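PDB 3LLV: exopolyphosphatase-related protein from Archaeoglobus fulgidus, which is of uncertain function, probably binding nucleic acid as a whole protein, and is represented here by its NAD(P)-binding Rossmann domain. Local coordinates for residues Asp56-Leu68 with Phe83-Val97. Sequence-based numbering, arbitrary orientation. Where two conformers were deposited one is given.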
loop_
_atom_site.group_PDB
_atom_site.type_symbol
_atom_site.label_atom_id
_atom_site.label_comp_id
_atom_site.label_asym_id
_atom_site.label_seq_id
_atom_site.Cartn_x
_atom_site.Cartn_y
_atom_site.Cartn_z
ATOM N N ASP A 56 8.100 -5.700 9.338
ATOM C CA ASP A 56 7.325 -4.706 10.065
ATOM C C ASP A 56 7.419 -3.393 9.292
ATOM O O ASP A 56 8.491 -2.804 9.253
ATOM C CB ASP A 56 7.891 -4.554 11.475
ATOM C CG ASP A 56 7.142 -3.509 12.312
ATOM O OD1 ASP A 56 6.316 -2.744 11.774
ATOM O OD2 ASP A 56 7.395 -3.463 13.536
ATOM N N PRO A 57 6.302 -2.920 8.671
ATOM C CA PRO A 57 6.375 -1.735 7.820
ATOM C C PRO A 57 6.499 -0.403 8.579
ATOM O O PRO A 57 6.464 0.675 7.974
ATOM C CB PRO A 57 5.077 -1.805 6.994
ATOM C CG PRO A 57 4.105 -2.477 7.907
ATOM C CD PRO A 57 4.939 -3.502 8.685
ATOM N N THR A 58 6.658 -0.482 9.900
ATOM C CA THR A 58 7.045 0.705 10.664
ATOM C C THR A 58 8.553 0.677 10.985
ATOM O O THR A 58 9.084 1.579 11.612
ATOM C CB THR A 58 6.174 0.894 11.939
ATOM O OG1 THR A 58 6.526 -0.085 12.917
ATOM C CG2 THR A 58 4.713 0.772 11.623
ATOM N N ASP A 59 9.247 -0.330 10.478
ATOM C CA ASP A 59 10.675 -0.501 10.708
ATOM C C ASP A 59 11.461 0.284 9.647
ATOM O O ASP A 59 11.506 -0.109 8.500
ATOM C CB ASP A 59 10.972 -2.027 10.725
ATOM C CG ASP A 59 12.459 -2.387 10.763
ATOM O OD1 ASP A 59 13.332 -1.505 10.938
ATOM O OD2 ASP A 59 12.752 -3.604 10.638
ATOM N N GLU A 60 12.051 1.411 10.046
ATOM C CA GLU A 60 12.848 2.224 9.124
ATOM C C GLU A 60 14.000 1.449 8.480
ATOM O O GLU A 60 14.347 1.696 7.323
ATOM C CB GLU A 60 13.396 3.465 9.833
ATOM C CG GLU A 60 12.335 4.492 10.135
ATOM C CD GLU A 60 12.886 5.724 10.832
ATOM O OE1 GLU A 60 14.031 6.138 10.544
ATOM O OE2 GLU A 60 12.143 6.318 11.643
ATOM N N SER A 61 14.607 0.511 9.213
ATOM C CA SER A 61 15.697 -0.272 8.639
ATOM C C SER A 61 15.227 -1.152 7.484
ATOM O O SER A 61 16.010 -1.442 6.572
ATOM C CB SER A 61 16.381 -1.138 9.695
ATOM O OG SER A 61 16.972 -0.334 10.699
ATOM N N PHE A 62 13.962 -1.583 7.522
ATOM C CA PHE A 62 13.417 -2.310 6.379
ATOM C C PHE A 62 13.469 -1.451 5.116
ATOM O O PHE A 62 13.950 -1.897 4.064
ATOM C CB PHE A 62 11.977 -2.792 6.634
ATOM C CG PHE A 62 11.352 -3.394 5.416
ATOM C CD1 PHE A 62 11.769 -4.641 4.916
ATOM C CD2 PHE A 62 10.382 -2.701 4.733
ATOM C CE1 PHE A 62 11.192 -5.162 3.761
ATOM C CE2 PHE A 62 9.800 -3.238 3.599
ATOM C CZ PHE A 62 10.220 -4.464 3.105
ATOM N N TYR A 63 13.013 -0.206 5.229
ATOM C CA TYR A 63 13.036 0.705 4.076
ATOM C C TYR A 63 14.434 1.015 3.602
ATOM O O TYR A 63 14.675 1.127 2.399
ATOM C CB TYR A 63 12.238 1.990 4.346
ATOM C CG TYR A 63 10.798 1.654 4.582
ATOM C CD1 TYR A 63 10.039 0.997 3.593
ATOM C CD2 TYR A 63 10.193 1.949 5.789
ATOM C CE1 TYR A 63 8.711 0.649 3.831
ATOM C CE2 TYR A 63 8.867 1.616 6.026
ATOM C CZ TYR A 63 8.136 0.963 5.052
ATOM O OH TYR A 63 6.834 0.615 5.343
ATOM N N ARG A 64 15.367 1.068 4.544
ATOM C CA ARG A 64 16.778 1.278 4.219
ATOM C C ARG A 64 17.422 0.084 3.495
ATOM O O ARG A 64 18.438 0.263 2.799
ATOM C CB ARG A 64 17.571 1.643 5.483
ATOM C CG ARG A 64 17.135 2.964 6.080
ATOM C CD ARG A 64 18.100 3.470 7.143
ATOM N NE ARG A 64 17.630 4.743 7.695
ATOM C CZ ARG A 64 17.770 5.934 7.129
ATOM N NH1 ARG A 64 18.407 6.086 5.968
ATOM N NH2 ARG A 64 17.281 6.998 7.746
ATOM N N SER A 65 16.835 -1.107 3.633
ATOM C CA SER A 65 17.332 -2.294 2.941
ATOM C C SER A 65 16.841 -2.401 1.493
ATOM O O SER A 65 17.385 -3.178 0.716
ATOM C CB SER A 65 16.984 -3.566 3.729
ATOM O OG SER A 65 15.608 -3.895 3.623
ATOM N N LEU A 66 15.826 -1.614 1.134
ATOM C CA LEU A 66 15.267 -1.643 -0.230
ATOM C C LEU A 66 15.902 -0.595 -1.133
ATOM O O LEU A 66 16.363 0.451 -0.661
ATOM C CB LEU A 66 13.756 -1.422 -0.194
ATOM C CG LEU A 66 12.868 -2.416 0.561
ATOM C CD1 LEU A 66 11.459 -1.848 0.656
ATOM C CD2 LEU A 66 12.860 -3.789 -0.119
ATOM N N ASP A 67 15.934 -0.879 -2.432
ATOM C CA ASP A 67 16.357 0.119 -3.403
ATOM C C ASP A 67 15.095 0.831 -3.856
ATOM O O ASP A 67 14.367 0.341 -4.714
ATOM C CB ASP A 67 17.073 -0.536 -4.584
ATOM C CG ASP A 67 17.625 0.482 -5.578
ATOM O OD1 ASP A 67 18.659 0.194 -6.232
ATOM O OD2 ASP A 67 17.024 1.571 -5.715
ATOM N N LEU A 68 14.832 1.984 -3.298
ATOM C CA LEU A 68 13.599 2.671 -3.531
ATOM C C LEU A 68 13.666 3.756 -4.582
ATOM O O LEU A 68 12.676 4.392 -4.871
ATOM C CB LEU A 68 13.121 3.297 -2.244
ATOM C CG LEU A 68 12.698 2.416 -1.101
ATOM C CD1 LEU A 68 12.582 3.266 0.091
ATOM C CD2 LEU A 68 11.421 1.740 -1.388
ATOM N N PHE A 83 -2.155 2.623 12.209
ATOM C CA PHE A 83 -1.019 1.859 11.723
ATOM C C PHE A 83 -0.462 2.412 10.423
ATOM O O PHE A 83 0.764 2.544 10.267
ATOM C CB PHE A 83 -1.358 0.359 11.587
ATOM C CG PHE A 83 -0.150 -0.533 11.529
ATOM C CD1 PHE A 83 0.818 -0.491 12.539
ATOM C CD2 PHE A 83 0.010 -1.443 10.486
ATOM C CE1 PHE A 83 1.930 -1.318 12.485
ATOM C CE2 PHE A 83 1.130 -2.285 10.432
ATOM C CZ PHE A 83 2.081 -2.219 11.427
ATOM N N ASN A 84 -1.356 2.787 9.506
ATOM C CA ASN A 84 -0.935 3.346 8.222
ATOM C C ASN A 84 -0.171 4.664 8.405
ATOM O O ASN A 84 0.756 4.947 7.661
ATOM C CB ASN A 84 -2.153 3.569 7.304
ATOM C CG ASN A 84 -2.685 2.276 6.716
ATOM O OD1 ASN A 84 -2.195 1.179 7.010
ATOM N ND2 ASN A 84 -3.718 2.399 5.892
ATOM N N LEU A 85 -0.543 5.451 9.415
ATOM C CA LEU A 85 0.123 6.727 9.643
ATOM C C LEU A 85 1.542 6.447 10.135
ATOM O O LEU A 85 2.511 7.088 9.694
ATOM C CB LEU A 85 -0.682 7.600 10.632
ATOM C CG LEU A 85 -0.164 9.008 10.847
ATOM C CD1 LEU A 85 -0.273 9.827 9.538
ATOM C CD2 LEU A 85 -0.976 9.696 11.925
ATOM N N LYS A 86 1.667 5.454 11.021
ATOM C CA LYS A 86 2.977 5.039 11.510
ATOM C C LYS A 86 3.851 4.529 10.373
ATOM O O LYS A 86 5.065 4.838 10.324
ATOM C CB LYS A 86 2.823 3.985 12.595
ATOM C CG LYS A 86 2.423 4.556 13.933
ATOM C CD LYS A 86 2.211 3.421 14.927
ATOM C CE LYS A 86 2.329 3.900 16.364
ATOM N NZ LYS A 86 1.360 4.987 16.677
ATOM N N ILE A 87 3.242 3.784 9.450
ATOM C CA ILE A 87 3.978 3.254 8.305
ATOM C C ILE A 87 4.471 4.394 7.427
ATOM O O ILE A 87 5.654 4.450 7.036
ATOM C CB ILE A 87 3.090 2.309 7.463
ATOM C CG1 ILE A 87 2.787 1.013 8.249
ATOM C CG2 ILE A 87 3.717 2.061 6.107
ATOM C CD1 ILE A 87 1.666 0.213 7.635
ATOM N N LEU A 88 3.575 5.341 7.161
ATOM C CA LEU A 88 3.895 6.473 6.289
ATOM C C LEU A 88 5.030 7.308 6.917
ATOM O O LEU A 88 5.923 7.754 6.210
ATOM C CB LEU A 88 2.647 7.347 6.097
ATOM C CG LEU A 88 2.825 8.700 5.378
ATOM C CD1 LEU A 88 3.384 8.479 3.962
ATOM C CD2 LEU A 88 1.487 9.465 5.326
ATOM N N LYS A 89 4.982 7.518 8.233
ATOM C CA LYS A 89 6.020 8.312 8.895
ATOM C C LYS A 89 7.375 7.601 8.864
ATOM O O LYS A 89 8.397 8.262 8.671
ATOM C CB LYS A 89 5.596 8.619 10.329
ATOM C CG LYS A 89 4.508 9.718 10.372
ATOM C CD LYS A 89 3.993 9.988 11.793
ATOM C CE LYS A 89 2.877 11.016 11.761
ATOM N NZ LYS A 89 2.245 11.241 13.089
ATOM N N ALA A 90 7.374 6.278 9.073
ATOM C CA ALA A 90 8.602 5.461 8.970
ATOM C C ALA A 90 9.199 5.571 7.563
ATOM O O ALA A 90 10.409 5.829 7.389
ATOM C CB ALA A 90 8.326 3.967 9.328
ATOM N N LEU A 91 8.341 5.380 6.565
ATOM C CA LEU A 91 8.734 5.502 5.180
ATOM C C LEU A 91 9.350 6.862 4.918
ATOM O O LEU A 91 10.451 6.944 4.382
ATOM C CB LEU A 91 7.525 5.263 4.247
ATOM C CG LEU A 91 7.858 5.362 2.758
ATOM C CD1 LEU A 91 8.895 4.310 2.309
ATOM C CD2 LEU A 91 6.572 5.260 1.901
ATOM N N ARG A 92 8.642 7.917 5.311
ATOM C CA ARG A 92 9.085 9.289 5.051
ATOM C C ARG A 92 10.383 9.713 5.762
ATOM O O ARG A 92 11.094 10.644 5.301
ATOM C CB ARG A 92 7.922 10.248 5.313
ATOM C CG ARG A 92 6.915 10.227 4.195
ATOM C CD ARG A 92 7.398 11.092 3.012
ATOM N NE ARG A 92 6.496 10.929 1.865
ATOM C CZ ARG A 92 6.612 9.994 0.928
ATOM N NH1 ARG A 92 7.590 9.099 0.954
ATOM N NH2 ARG A 92 5.698 9.897 -0.017
ATOM N N SER A 93 10.682 9.041 6.873
ATOM C CA SER A 93 11.931 9.279 7.595
ATOM C C SER A 93 13.130 8.789 6.776
ATOM O O SER A 93 14.255 9.225 7.007
ATOM C CB SER A 93 11.910 8.601 8.959
ATOM O OG SER A 93 12.174 7.214 8.823
ATOM N N VAL A 94 12.870 7.894 5.817
ATOM C CA VAL A 94 13.896 7.294 4.940
ATOM C C VAL A 94 13.879 7.830 3.500
ATOM O O VAL A 94 14.951 8.033 2.915
ATOM C CB VAL A 94 13.750 5.739 4.895
ATOM C CG1 VAL A 94 14.779 5.095 3.951
ATOM C CG2 VAL A 94 13.891 5.144 6.314
ATOM N N SER A 95 12.686 8.037 2.928
ATOM C CA SER A 95 12.590 8.277 1.493
ATOM C C SER A 95 11.411 9.159 1.137
ATOM O O SER A 95 10.375 9.120 1.825
ATOM C CB SER A 95 12.412 6.937 0.773
ATOM O OG SER A 95 12.250 7.096 -0.631
ATOM N N ASP A 96 11.568 9.920 0.061
ATOM C CA ASP A 96 10.449 10.673 -0.512
ATOM C C ASP A 96 9.640 9.887 -1.563
ATOM O O ASP A 96 8.790 10.472 -2.262
ATOM C CB ASP A 96 10.926 12.031 -1.059
ATOM C CG ASP A 96 11.713 11.907 -2.361
ATOM O OD1 ASP A 96 11.988 10.769 -2.805
ATOM O OD2 ASP A 96 12.086 12.975 -2.916
ATOM N N VAL A 97 9.898 8.578 -1.672
ATOM C CA VAL A 97 9.258 7.776 -2.705
ATOM C C VAL A 97 7.735 8.004 -2.728
ATOM O O VAL A 97 7.087 8.069 -1.673
ATOM C CB VAL A 97 9.610 6.269 -2.574
ATOM C CG1 VAL A 97 9.192 5.712 -1.180
ATOM C CG2 VAL A 97 8.969 5.480 -3.735
#
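Against Leu91, Tyr63 holds CG beside its backbone N (chi1 -62°), which lays the ring along helix 83-94, with OH toward that helix's N-terminal end. Leu91 has CG anti to its backbone N (chi1 -179°), and from there CD1 reaches over one face of that ring in a CH-pi contact, 4.0 Å from the centroid. Phe62 CD2 lies over the opposite face. Ala90 CB sits at the ring edge, and the side chain is a knob among Ile87, Ala90, Leu91 and Val94. Tyr63 OH donates to Pro57 O at 2.7 Å, in the carbonyl plane and on a lone pair. A phenylalanine here would probably keep the knob but leave Pro57 O without this donor, and the turn at 56-59 less firmly tied to helix 60-65. Ile87 CA approaches Pro57 O, in a CA-H...O contact of 3.6 Å. Pro57 CG packs on Ile87 CD1 at 3.6 Å. Thr58 CG2 reaches Phe83 CE1 at 3.6 Å, while Thr58 N and OG1 both bond to Asp56 OD1 from one face of its carboxylate. Val94 CG2 lies over a face of the Arg64 guanidinium, and Leu68 CD1 touches Ser95 CB at 3.7 Å. Helices 60-65 and 83-94 cross at -49°, their axes coming within 8.7 Å. Segment 56-68 packs on strand 9-12 of the parallel Rossmann sheet through Pro57, Tyr63 and Leu68, and helix 83-94 on strand 73-76 through Ile87 and Leu91.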